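PDB 4ONY: extracellular solute-binding protein family 5 from Brucella melitensis, which probably captures peptides or similar solutes in the periplasm and hands them to an ABC transporter for import. Local coordinates for residues F313-R318 / L450-N455; Q329-L334 / K432-E437; V405-A410 / S457-A462; A417-Q420 / M425-D428. One frame throughout, in Å; residues are numbered along the deposited sequence. Where two conformers were deposited one is given.

Contact 1 of 4, residues F313-R318 / L450-N455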
loop_
_atom_site.group_PDB
_atom_site.type_symbol
_atom_site.label_atom_id
_atom_site.label_comp_id
_atom_site.label_asym_id
_atom_site.label_seq_id
_atom_site.Cartn_x
_atom_site.Cartn_y
_atom_site.Cartn_z
ATOM N N PHE A 313 -14.122 8.753 -7.943
ATOM C CA PHE A 313 -15.532 8.410 -7.946
ATOM C C PHE A 313 -15.651 7.131 -8.729
ATOM O O PHE A 313 -14.968 6.962 -9.742
ATOM C CB PHE A 313 -16.387 9.484 -8.584
ATOM C CG PHE A 313 -16.465 10.752 -7.816
ATOM C CD1 PHE A 313 -17.233 10.837 -6.664
ATOM C CD2 PHE A 313 -15.826 11.898 -8.269
ATOM C CE1 PHE A 313 -17.356 12.021 -5.966
ATOM C CE2 PHE A 313 -15.968 13.110 -7.566
ATOM C CZ PHE A 313 -16.738 13.162 -6.413
ATOM N N VAL A 314 -16.449 6.201 -8.236
ATOM C CA VAL A 314 -16.633 4.902 -8.827
ATOM C C VAL A 314 -18.019 4.765 -9.397
ATOM O O VAL A 314 -18.998 4.994 -8.707
ATOM C CB VAL A 314 -16.409 3.767 -7.813
ATOM C CG1 VAL A 314 -16.490 2.428 -8.521
ATOM C CG2 VAL A 314 -15.006 3.850 -7.207
ATOM N N PHE A 315 -18.116 4.438 -10.673
ATOM C CA PHE A 315 -19.394 4.170 -11.317
ATOM C C PHE A 315 -19.773 2.712 -11.071
ATOM O O PHE A 315 -18.999 1.809 -11.417
ATOM C CB PHE A 315 -19.292 4.317 -12.845
ATOM C CG PHE A 315 -18.972 5.726 -13.341
ATOM C CD1 PHE A 315 -19.985 6.681 -13.457
ATOM C CD2 PHE A 315 -17.700 6.032 -13.760
ATOM C CE1 PHE A 315 -19.720 7.965 -13.944
ATOM C CE2 PHE A 315 -17.406 7.314 -14.234
ATOM C CZ PHE A 315 -18.427 8.274 -14.323
ATOM N N ASN A 316 -20.968 2.465 -10.529
ATOM C CA ASN A 316 -21.498 1.088 -10.526
ATOM C C ASN A 316 -22.068 0.704 -11.889
ATOM O O ASN A 316 -23.236 0.948 -12.178
ATOM C CB ASN A 316 -22.569 0.875 -9.457
ATOM C CG ASN A 316 -22.960 -0.583 -9.297
ATOM O OD1 ASN A 316 -22.448 -1.460 -9.991
ATOM N ND2 ASN A 316 -23.913 -0.845 -8.383
ATOM N N THR A 317 -21.236 0.045 -12.698
ATOM C CA THR A 317 -21.590 -0.299 -14.079
ATOM C C THR A 317 -22.722 -1.317 -14.130
ATOM O O THR A 317 -23.316 -1.510 -15.173
ATOM C CB THR A 317 -20.397 -0.818 -14.947
ATOM O OG1 THR A 317 -19.983 -2.118 -14.539
ATOM C CG2 THR A 317 -19.213 0.147 -14.926
ATOM N N ARG A 318 -23.038 -1.965 -13.008
ATOM C CA ARG A 318 -24.212 -2.843 -12.966
ATOM C C ARG A 318 -25.523 -2.063 -13.153
ATOM O O ARG A 318 -26.556 -2.647 -13.493
ATOM C CB ARG A 318 -24.289 -3.614 -11.616
ATOM C CG ARG A 318 -23.032 -4.437 -11.297
ATOM C CD ARG A 318 -23.071 -4.931 -9.838
ATOM N NE ARG A 318 -21.832 -5.585 -9.371
ATOM C CZ ARG A 318 -20.770 -4.958 -8.918
ATOM N NH1 ARG A 318 -20.706 -3.631 -8.931
ATOM N NH2 ARG A 318 -19.715 -5.649 -8.521
ATOM N N LEU A 450 -20.205 17.474 -3.594
ATOM C CA LEU A 450 -20.887 18.733 -3.833
ATOM C C LEU A 450 -20.249 19.470 -4.977
ATOM O O LEU A 450 -20.941 20.041 -5.779
ATOM C CB LEU A 450 -20.887 19.630 -2.580
ATOM C CG LEU A 450 -21.943 19.237 -1.531
ATOM C CD1 LEU A 450 -21.640 19.872 -0.166
ATOM C CD2 LEU A 450 -23.354 19.662 -1.988
ATOM N N ALA A 451 -18.921 19.485 -5.034
ATOM C CA ALA A 451 -18.241 20.176 -6.116
ATOM C C ALA A 451 -18.542 19.490 -7.467
ATOM O O ALA A 451 -18.811 20.163 -8.445
ATOM C CB ALA A 451 -16.749 20.256 -5.846
ATOM N N TYR A 452 -18.525 18.154 -7.500
ATOM C CA TYR A 452 -18.814 17.430 -8.723
ATOM C C TYR A 452 -20.291 17.653 -9.129
ATOM O O TYR A 452 -20.600 17.877 -10.305
ATOM C CB TYR A 452 -18.542 15.936 -8.504
ATOM C CG TYR A 452 -18.548 15.025 -9.694
ATOM C CD1 TYR A 452 -18.265 15.481 -10.977
ATOM C CD2 TYR A 452 -18.735 13.665 -9.530
ATOM C CE1 TYR A 452 -18.243 14.631 -12.082
ATOM C CE2 TYR A 452 -18.685 12.792 -10.619
ATOM C CZ TYR A 452 -18.449 13.288 -11.919
ATOM O OH TYR A 452 -18.387 12.428 -13.016
ATOM N N GLN A 453 -21.176 17.590 -8.149
ATOM C CA GLN A 453 -22.583 17.914 -8.376
ATOM C C GLN A 453 -22.840 19.264 -9.044
ATOM O O GLN A 453 -23.693 19.328 -9.935
ATOM C CB GLN A 453 -23.394 17.855 -7.070
ATOM C CG GLN A 453 -24.824 18.399 -7.190
ATOM C CD GLN A 453 -25.446 18.527 -5.819
ATOM O OE1 GLN A 453 -24.994 19.311 -5.010
ATOM N NE2 GLN A 453 -26.401 17.679 -5.519
ATOM N N ARG A 454 -22.120 20.317 -8.644
ATOM C CA ARG A 454 -22.293 21.616 -9.297
ATOM C C ARG A 454 -21.995 21.501 -10.811
ATOM O O ARG A 454 -22.771 22.010 -11.653
ATOM C CB ARG A 454 -21.512 22.720 -8.574
ATOM C CG ARG A 454 -22.147 23.091 -7.217
ATOM C CD ARG A 454 -21.523 24.303 -6.484
ATOM N NE ARG A 454 -20.130 24.091 -6.010
ATOM C CZ ARG A 454 -19.821 23.502 -4.845
ATOM N NH1 ARG A 454 -20.782 23.049 -4.056
ATOM N NH2 ARG A 454 -18.564 23.359 -4.463
ATOM N N ASN A 455 -20.927 20.813 -11.172
ATOM C CA ASN A 455 -20.608 20.685 -12.616
ATOM C C ASN A 455 -21.595 19.809 -13.417
ATOM O O ASN A 455 -21.975 20.127 -14.581
ATOM C CB ASN A 455 -19.189 20.194 -12.787
ATOM C CG ASN A 455 -18.203 21.279 -12.496
ATOM O OD1 ASN A 455 -17.634 21.354 -11.400
ATOM N ND2 ASN A 455 -18.024 22.158 -13.466
#

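Contact 2 of 4, residues Q329-L334 / K432-E437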
loop_
_atom_site.group_PDB
_atom_site.type_symbol
_atom_site.label_atom_id
_atom_site.label_comp_id
_atom_site.label_asym_id
_atom_site.label_seq_id
_atom_site.Cartn_x
_atom_site.Cartn_y
_atom_site.Cartn_z
ATOM N N GLN A 329 -17.418 7.964 -19.702
ATOM C CA GLN A 329 -16.367 8.833 -20.229
ATOM C C GLN A 329 -16.787 10.311 -20.198
ATOM O O GLN A 329 -16.039 11.157 -19.728
ATOM C CB GLN A 329 -16.026 8.419 -21.655
ATOM C CG GLN A 329 -14.805 9.046 -22.321
ATOM C CD GLN A 329 -14.764 8.686 -23.822
ATOM O OE1 GLN A 329 -15.650 7.970 -24.371
ATOM N NE2 GLN A 329 -13.797 9.175 -24.475
ATOM N N ALA A 330 -17.989 10.616 -20.704
ATOM C CA ALA A 330 -18.535 11.982 -20.651
ATOM C C ALA A 330 -18.584 12.529 -19.223
ATOM O O ALA A 330 -18.159 13.673 -18.965
ATOM C CB ALA A 330 -19.950 12.015 -21.225
ATOM N N LEU A 331 -19.139 11.751 -18.303
ATOM C CA LEU A 331 -19.327 12.257 -16.927
ATOM C C LEU A 331 -17.998 12.498 -16.208
ATOM O O LEU A 331 -17.888 13.420 -15.422
ATOM C CB LEU A 331 -20.197 11.326 -16.098
ATOM C CG LEU A 331 -21.627 11.176 -16.652
ATOM C CD1 LEU A 331 -22.428 10.200 -15.806
ATOM C CD2 LEU A 331 -22.434 12.419 -16.907
ATOM N N GLY A 332 -17.019 11.637 -16.469
ATOM C CA GLY A 332 -15.651 11.827 -16.022
ATOM C C GLY A 332 -15.038 13.162 -16.444
ATOM O O GLY A 332 -14.258 13.727 -15.691
ATOM N N LEU A 333 -15.385 13.676 -17.621
ATOM C CA LEU A 333 -14.760 14.914 -18.095
ATOM C C LEU A 333 -15.218 16.116 -17.266
ATOM O O LEU A 333 -14.555 17.161 -17.272
ATOM C CB LEU A 333 -15.134 15.154 -19.571
ATOM C CG LEU A 333 -14.667 14.124 -20.569
ATOM C CD1 LEU A 333 -15.355 14.360 -21.910
ATOM C CD2 LEU A 333 -13.155 14.119 -20.709
ATOM N N LEU A 334 -16.343 15.978 -16.550
ATOM C CA LEU A 334 -16.961 17.127 -15.901
ATOM C C LEU A 334 -16.412 17.492 -14.513
ATOM O O LEU A 334 -16.674 18.608 -14.010
ATOM C CB LEU A 334 -18.461 16.929 -15.822
ATOM C CG LEU A 334 -19.128 16.807 -17.176
ATOM C CD1 LEU A 334 -20.567 16.463 -16.980
ATOM C CD2 LEU A 334 -19.017 18.122 -17.950
ATOM N N LYS A 432 -35.830 9.334 -19.746
ATOM C CA LYS A 432 -35.985 9.810 -18.376
ATOM C C LYS A 432 -34.999 10.917 -18.114
ATOM O O LYS A 432 -33.851 10.829 -18.538
ATOM C CB LYS A 432 -35.692 8.714 -17.333
ATOM C CG LYS A 432 -36.648 7.558 -17.356
ATOM C CD LYS A 432 -36.684 6.805 -16.029
ATOM C CE LYS A 432 -35.642 5.718 -15.906
ATOM N NZ LYS A 432 -35.551 4.803 -17.094
ATOM N N PRO A 433 -35.395 11.936 -17.367
ATOM C CA PRO A 433 -34.352 12.862 -16.915
ATOM C C PRO A 433 -33.210 12.133 -16.180
ATOM O O PRO A 433 -33.460 11.219 -15.389
ATOM C CB PRO A 433 -35.104 13.816 -15.974
ATOM C CG PRO A 433 -36.520 13.744 -16.436
ATOM C CD PRO A 433 -36.699 12.299 -16.832
ATOM N N PHE A 434 -31.964 12.483 -16.507
ATOM C CA PHE A 434 -30.810 11.725 -16.011
ATOM C C PHE A 434 -30.522 12.156 -14.574
ATOM O O PHE A 434 -30.313 13.342 -14.300
ATOM C CB PHE A 434 -29.575 11.940 -16.895
ATOM C CG PHE A 434 -28.466 10.959 -16.627
ATOM C CD1 PHE A 434 -28.704 9.604 -16.693
ATOM C CD2 PHE A 434 -27.195 11.372 -16.338
ATOM C CE1 PHE A 434 -27.689 8.657 -16.459
ATOM C CE2 PHE A 434 -26.170 10.463 -16.125
ATOM C CZ PHE A 434 -26.401 9.096 -16.172
ATOM N N ALA A 435 -30.498 11.190 -13.679
ATOM C CA ALA A 435 -30.325 11.433 -12.275
ATOM C C ALA A 435 -29.651 10.234 -11.610
ATOM O O ALA A 435 -29.856 9.112 -12.034
ATOM C CB ALA A 435 -31.670 11.669 -11.646
ATOM N N PHE A 436 -28.845 10.488 -10.583
ATOM C CA PHE A 436 -28.255 9.424 -9.838
ATOM C C PHE A 436 -27.835 9.887 -8.462
ATOM O O PHE A 436 -27.890 11.089 -8.155
ATOM C CB PHE A 436 -27.075 8.790 -10.578
ATOM C CG PHE A 436 -25.889 9.688 -10.792
ATOM C CD1 PHE A 436 -24.824 9.675 -9.891
ATOM C CD2 PHE A 436 -25.756 10.426 -11.964
ATOM C CE1 PHE A 436 -23.700 10.437 -10.121
ATOM C CE2 PHE A 436 -24.622 11.171 -12.217
ATOM C CZ PHE A 436 -23.597 11.190 -11.280
ATOM N N GLU A 437 -27.480 8.929 -7.623
ATOM C CA GLU A 437 -27.080 9.197 -6.245
ATOM C C GLU A 437 -25.584 8.957 -6.013
ATOM O O GLU A 437 -25.032 7.917 -6.419
ATOM C CB GLU A 437 -27.868 8.270 -5.296
ATOM C CG GLU A 437 -27.522 8.389 -3.822
ATOM C CD GLU A 437 -28.205 7.321 -3.029
ATOM O OE1 GLU A 437 -27.680 6.216 -2.891
ATOM O OE2 GLU A 437 -29.283 7.587 -2.481
#

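Contact 3 of 4, residues V405-A410 / S457-A462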
loop_
_atom_site.group_PDB
_atom_site.type_symbol
_atom_site.label_atom_id
_atom_site.label_comp_id
_atom_site.label_asym_id
_atom_site.label_seq_id
_atom_site.Cartn_x
_atom_site.Cartn_y
_atom_site.Cartn_z
ATOM N N VAL A 405 -15.067 24.120 -22.144
ATOM C CA VAL A 405 -14.403 23.147 -22.994
ATOM C C VAL A 405 -14.719 21.655 -22.638
ATOM O O VAL A 405 -15.221 20.934 -23.492
ATOM C CB VAL A 405 -12.886 23.461 -23.129
ATOM C CG1 VAL A 405 -12.095 22.332 -23.780
ATOM C CG2 VAL A 405 -12.721 24.773 -23.930
ATOM N N PRO A 406 -14.451 21.197 -21.401
ATOM C CA PRO A 406 -14.796 19.802 -21.137
ATOM C C PRO A 406 -16.280 19.588 -21.211
ATOM O O PRO A 406 -16.710 18.494 -21.499
ATOM C CB PRO A 406 -14.316 19.536 -19.689
ATOM C CG PRO A 406 -13.623 20.773 -19.235
ATOM C CD PRO A 406 -13.741 21.850 -20.284
ATOM N N ALA A 407 -17.068 20.604 -20.910
ATOM C CA ALA A 407 -18.523 20.447 -20.966
ATOM C C ALA A 407 -19.062 20.204 -22.393
ATOM O O ALA A 407 -19.983 19.413 -22.570
ATOM C CB ALA A 407 -19.222 21.640 -20.326
ATOM N N LYS A 408 -18.464 20.838 -23.394
ATOM C CA LYS A 408 -18.864 20.622 -24.769
ATOM C C LYS A 408 -18.482 19.189 -25.189
ATOM O O LYS A 408 -19.227 18.559 -25.931
ATOM C CB LYS A 408 -18.201 21.660 -25.737
ATOM N N LYS A 409 -17.305 18.700 -24.754
ATOM C CA LYS A 409 -16.890 17.337 -25.112
ATOM C C LYS A 409 -17.878 16.335 -24.474
ATOM O O LYS A 409 -18.263 15.357 -25.111
ATOM C CB LYS A 409 -15.406 17.022 -24.769
ATOM N N ALA A 410 -18.286 16.600 -23.246
ATOM C CA ALA A 410 -19.213 15.756 -22.543
ATOM C C ALA A 410 -20.572 15.722 -23.245
ATOM O O ALA A 410 -21.170 14.663 -23.427
ATOM C CB ALA A 410 -19.357 16.207 -21.086
ATOM N N SER A 457 -24.761 19.426 -12.648
ATOM C CA SER A 457 -26.018 20.164 -12.754
ATOM C C SER A 457 -25.950 21.140 -13.909
ATOM O O SER A 457 -26.926 21.374 -14.535
ATOM C CB SER A 457 -26.371 20.928 -11.491
ATOM O OG SER A 457 -25.454 21.999 -11.390
ATOM N N ARG A 458 -24.783 21.684 -14.204
ATOM C CA ARG A 458 -24.677 22.587 -15.327
ATOM C C ARG A 458 -24.979 21.919 -16.694
ATOM O O ARG A 458 -25.315 22.606 -17.639
ATOM C CB ARG A 458 -23.315 23.269 -15.358
ATOM C CG ARG A 458 -23.049 24.246 -14.217
ATOM C CD ARG A 458 -21.665 24.911 -14.355
ATOM N NE ARG A 458 -21.486 25.513 -15.704
ATOM C CZ ARG A 458 -20.617 25.127 -16.670
ATOM N NH1 ARG A 458 -19.748 24.140 -16.491
ATOM N NH2 ARG A 458 -20.598 25.767 -17.843
ATOM N N LEU A 459 -24.861 20.595 -16.796
ATOM C CA LEU A 459 -25.294 19.871 -17.997
ATOM C C LEU A 459 -26.728 19.306 -17.952
ATOM O O LEU A 459 -27.101 18.502 -18.789
ATOM C CB LEU A 459 -24.327 18.705 -18.295
ATOM C CG LEU A 459 -23.406 18.941 -19.482
ATOM C CD1 LEU A 459 -22.299 19.849 -19.026
ATOM C CD2 LEU A 459 -22.805 17.635 -19.978
ATOM N N GLY A 460 -27.492 19.683 -16.949
ATOM C CA GLY A 460 -28.832 19.194 -16.780
ATOM C C GLY A 460 -28.955 17.854 -16.064
ATOM O O GLY A 460 -30.007 17.204 -16.157
ATOM N N ILE A 461 -27.923 17.462 -15.339
ATOM C CA ILE A 461 -27.954 16.187 -14.625
ATOM C C ILE A 461 -28.247 16.382 -13.115
ATOM O O ILE A 461 -27.585 17.165 -12.463
ATOM C CB ILE A 461 -26.621 15.454 -14.784
ATOM C CG1 ILE A 461 -26.312 15.304 -16.263
ATOM C CG2 ILE A 461 -26.657 14.103 -14.057
ATOM C CD1 ILE A 461 -24.935 14.777 -16.530
ATOM N N ALA A 462 -29.231 15.674 -12.585
ATOM C CA ALA A 462 -29.603 15.826 -11.203
ATOM C C ALA A 462 -28.847 14.764 -10.352
ATOM O O ALA A 462 -28.946 13.567 -10.584
ATOM C CB ALA A 462 -31.104 15.669 -11.063
#

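Contact 4 of 4, residues A417-Q420 / M425-D428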
loop_
_atom_site.group_PDB
_atom_site.type_symbol
_atom_site.label_atom_id
_atom_site.label_comp_id
_atom_site.label_asym_id
_atom_site.label_seq_id
_atom_site.Cartn_x
_atom_site.Cartn_y
_atom_site.Cartn_z
ATOM N N ALA A 417 -24.141 8.833 -27.480
ATOM C CA ALA A 417 -24.688 7.716 -26.708
ATOM C C ALA A 417 -26.189 7.711 -26.513
ATOM O O ALA A 417 -26.693 6.894 -25.778
ATOM C CB ALA A 417 -24.043 7.679 -25.364
ATOM N N GLY A 418 -26.907 8.591 -27.180
ATOM C CA GLY A 418 -28.360 8.524 -27.255
ATOM C C GLY A 418 -29.087 9.526 -26.355
ATOM O O GLY A 418 -30.298 9.498 -26.291
ATOM N N PHE A 419 -28.350 10.386 -25.622
ATOM C CA PHE A 419 -28.967 11.398 -24.789
ATOM C C PHE A 419 -29.602 12.488 -25.657
ATOM O O PHE A 419 -29.166 12.708 -26.791
ATOM C CB PHE A 419 -27.947 12.030 -23.838
ATOM C CG PHE A 419 -27.685 11.209 -22.593
ATOM C CD1 PHE A 419 -27.186 9.925 -22.687
ATOM C CD2 PHE A 419 -27.956 11.718 -21.350
ATOM C CE1 PHE A 419 -26.937 9.164 -21.542
ATOM C CE2 PHE A 419 -27.738 10.973 -20.208
ATOM C CZ PHE A 419 -27.247 9.679 -20.306
ATOM N N GLN A 420 -30.630 13.145 -25.106
ATOM C CA GLN A 420 -31.139 14.430 -25.594
ATOM C C GLN A 420 -31.020 15.472 -24.491
ATOM O O GLN A 420 -30.900 15.178 -23.301
ATOM C CB GLN A 420 -32.609 14.333 -25.962
ATOM C CG GLN A 420 -32.999 13.147 -26.798
ATOM C CD GLN A 420 -32.615 13.259 -28.233
ATOM O OE1 GLN A 420 -32.173 14.309 -28.714
ATOM N NE2 GLN A 420 -32.766 12.145 -28.946
ATOM N N MET A 425 -32.699 19.969 -19.086
ATOM C CA MET A 425 -32.364 18.698 -18.517
ATOM C C MET A 425 -31.621 17.867 -19.529
ATOM O O MET A 425 -31.863 17.934 -20.727
ATOM C CB MET A 425 -33.602 17.938 -18.091
ATOM C CG MET A 425 -34.304 18.548 -16.894
ATOM S SD MET A 425 -35.729 17.577 -16.471
ATOM C CE MET A 425 -36.848 18.047 -17.790
ATOM N N ALA A 426 -30.725 17.052 -19.015
ATOM C CA ALA A 426 -30.158 15.958 -19.778
ATOM C C ALA A 426 -31.131 14.798 -19.709
ATOM O O ALA A 426 -31.513 14.377 -18.609
ATOM C CB ALA A 426 -28.849 15.543 -19.186
ATOM N N ILE A 427 -31.509 14.268 -20.865
ATOM C CA ILE A 427 -32.471 13.194 -20.946
ATOM C C ILE A 427 -31.754 11.935 -21.414
ATOM O O ILE A 427 -31.129 11.920 -22.500
ATOM C CB ILE A 427 -33.563 13.528 -21.961
ATOM C CG1 ILE A 427 -34.259 14.874 -21.658
ATOM C CG2 ILE A 427 -34.576 12.416 -22.017
ATOM C CD1 ILE A 427 -34.837 14.977 -20.275
ATOM N N ASP A 428 -31.884 10.855 -20.637
ATOM C CA ASP A 428 -31.192 9.598 -20.987
ATOM C C ASP A 428 -31.846 8.860 -22.165
ATOM O O ASP A 428 -32.892 9.277 -22.666
ATOM C CB ASP A 428 -30.938 8.701 -19.754
ATOM C CG ASP A 428 -32.164 7.937 -19.286
ATOM O OD1 ASP A 428 -33.138 7.731 -20.033
ATOM O OD2 ASP A 428 -32.157 7.576 -18.106
#

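Contact 1 of 4, residues F313-R318 / L450-N455
Two different first torsions bring the rings of Phe313 and Tyr452 together: in Phe313 CG stands anti to the carbonyl carbon (chi1 -68°), whereas in Tyr452 it lies anti to the backbone N (chi1 -170°). Each bond from CA to CB points at the other segment, and the two side chains slide past one another in opposite directions, one from strand 310-315, the other from helix 443-458. The outcome is an offset stack, with centroids 4.7 Å apart and planes inclined by 26°. Because of that tilt the rings are closest on one side, where Tyr452 CD2 lies over a face of Phe313, displaced toward the rim and 3.4 Å from Phe313 CE2. Tyr452 CB adds to the overlap, 3.9 Å from Phe313 CZ. The tyrosine runs on beyond this ring toward the second phenylalanine of the strand, and its OH ends 4.4 Å from Phe315 CZ, an oblique and looser approach. That hydroxyl is nevertheless satisfied, since it hydrogen-bonds to the carbonyl O of Leu331. The contact is thus a buried aromatic pair whose one polar end is bonded. It packs helix 443-458 against the mixed sheet of this solute-binding protein: Met484 of strand 484-489 and Val558 of strand 557-562, the neighbours of strand 310-315 on its two sides, also touch Tyr452, while helix 325-333 meets Phe315 through Arg328 and Leu331.

Contact 2 of 4, residues Q329-L334 / K432-E437
Leu331 meets Phe434 and Phe436 through a single methyl group, CD1, and the interaction across the segments is apolar. The closer approach is to Phe434: CD1 lies 3.8 Å from Phe434 CE2 and 4.1 Å from Phe434 CZ, at the edge of the ring and near its plane, so the methyl abuts the rim instead of covering a face. The two side chains come from opposite directions. With CG anti to the backbone N (chi1 -167°), Phe434 sends its ring from the loop before strand 435-440 toward the helix. Toward Phe436 the same methyl is looser, 4.3 Å from Phe436 CE2 and oblique to the ring. One leucine branch therefore touches two phenylalanines placed two residues apart. Aromatic contacts extend the group, for Phe434 packs edge-to-face with Phe419 and Phe436 with Phe322. The backbones of Phe434 and Phe436 both hydrogen-bond to Ala462 of strand 462-467, and Glu437 forms a salt bridge with Arg476. In the fold, helix 325-333 covers the beginning of strand 435-440, with Leu456 of helix 443-458 touching Leu331 and Phe436, Ile461 adjoining Leu331, and helix 404-416 packed against Ala330 through Leu414.

Contact 3 of 4, residues V405-A410 / S457-A462
Leu459 reaches Ala407 and Ala410 from the turn in which helix 443-458 ends, a Schellman motif, and so joins that helix terminus to the side of helix 404-416. The first shell is small and apolar. The two methyl groups of the leucine divide the work: CD1 lies 3.8 Å from Ala407 CB, and CD2 lies 3.9 Å from Ala410 CB. The alanines are three residues apart, nearly one helical turn, and both point their CB at the other segment; their short side chains allow the forked end of the leucine to lie close to the helix. The first torsion of Leu459 (chi1 -106°) falls well away from a staggered value, so the branch adopts a less usual rotation in making both contacts. Arg458, next to it, also starts toward helix 404-416, but its long chain is more distant and touches His402 in the loop before that helix.

The second shell is the turn that presents the leucine. Gly460 takes a positive phi (84°), a conformation glycine adopts readily, and serves as the C-prime residue. Beyond the turn the chain leaves for strand 462-467, and Ile461 packs on Phe434 and Phe436. Leu334 touches both Ala410 and Leu459 and adds to the same apolar patch. Two backbone bonds close the Schellman turn: Ile461 N bonds to Leu456 O, and Gly460 N donates to Ser457 O at 3.0 Å.

Contact 4 of 4, residues A417-Q420 / M425-D428
Gln420 and Ile427 satisfy each other's backbone groups, forming an antiparallel hydrogen-bonded pair. Gln420 N donates to Ile427 O at 2.9 Å, within the carbonyl plane, and Ile427 N returns a shorter bond of 2.7 Å to Gln420 O, nearly along the C=O axis and close to straight (163° at the hydrogen). Ile427 O also receives a CA-H...O contact from Phe419 CA at 3.2 Å. The Asp428 carboxylate is bonded outside the two segments: its OD1 accepts from the hydroxyl of Thr430 and from the backbone N of Lys432. Asp428 meets Phe419 through carbon atoms. Its CA sits over the centre of the ring, 3.9 Å from the centroid, in a CH-pi contact, and its CB is 3.9 Å from Phe419 CZ. Ala426 CB stands instead at the ring edge, at a looser 4.5 Å from Phe419 CD2. Gly418, with positive phi, closes helix 404-416 in a Schellman motif just before the strand begins, and there Phe419 N bonds to Leu414 O. The resulting two-stranded hairpin, 420-422 with 425-427, follows that helix; Ala426 bonds through its backbone to Phe434 and Gly460, while Phe419 packs on Val327 of helix 325-333.

Contacts 1 and 2 are buried and rest on the same mixed sheet, one through ring stacking, the other through a methyl at a ring rim. Contacts 3 and 4 are only partly buried and lie farther from the chain's centre, where helix ends and turns take over; among the four, contact 4 alone is joined by hydrogen bonds between its segments. Helix 443-458 serves contact 1 from within its length and contact 3 through the turn that ends it. Contact 2 touches all the others, reaching contact 1 by side-chain packing and a tyrosine hydroxyl, and contacts 3 and 4 by backbone bonding. Contacts 1 and 4, with centres about 17 Å apart, do not touch.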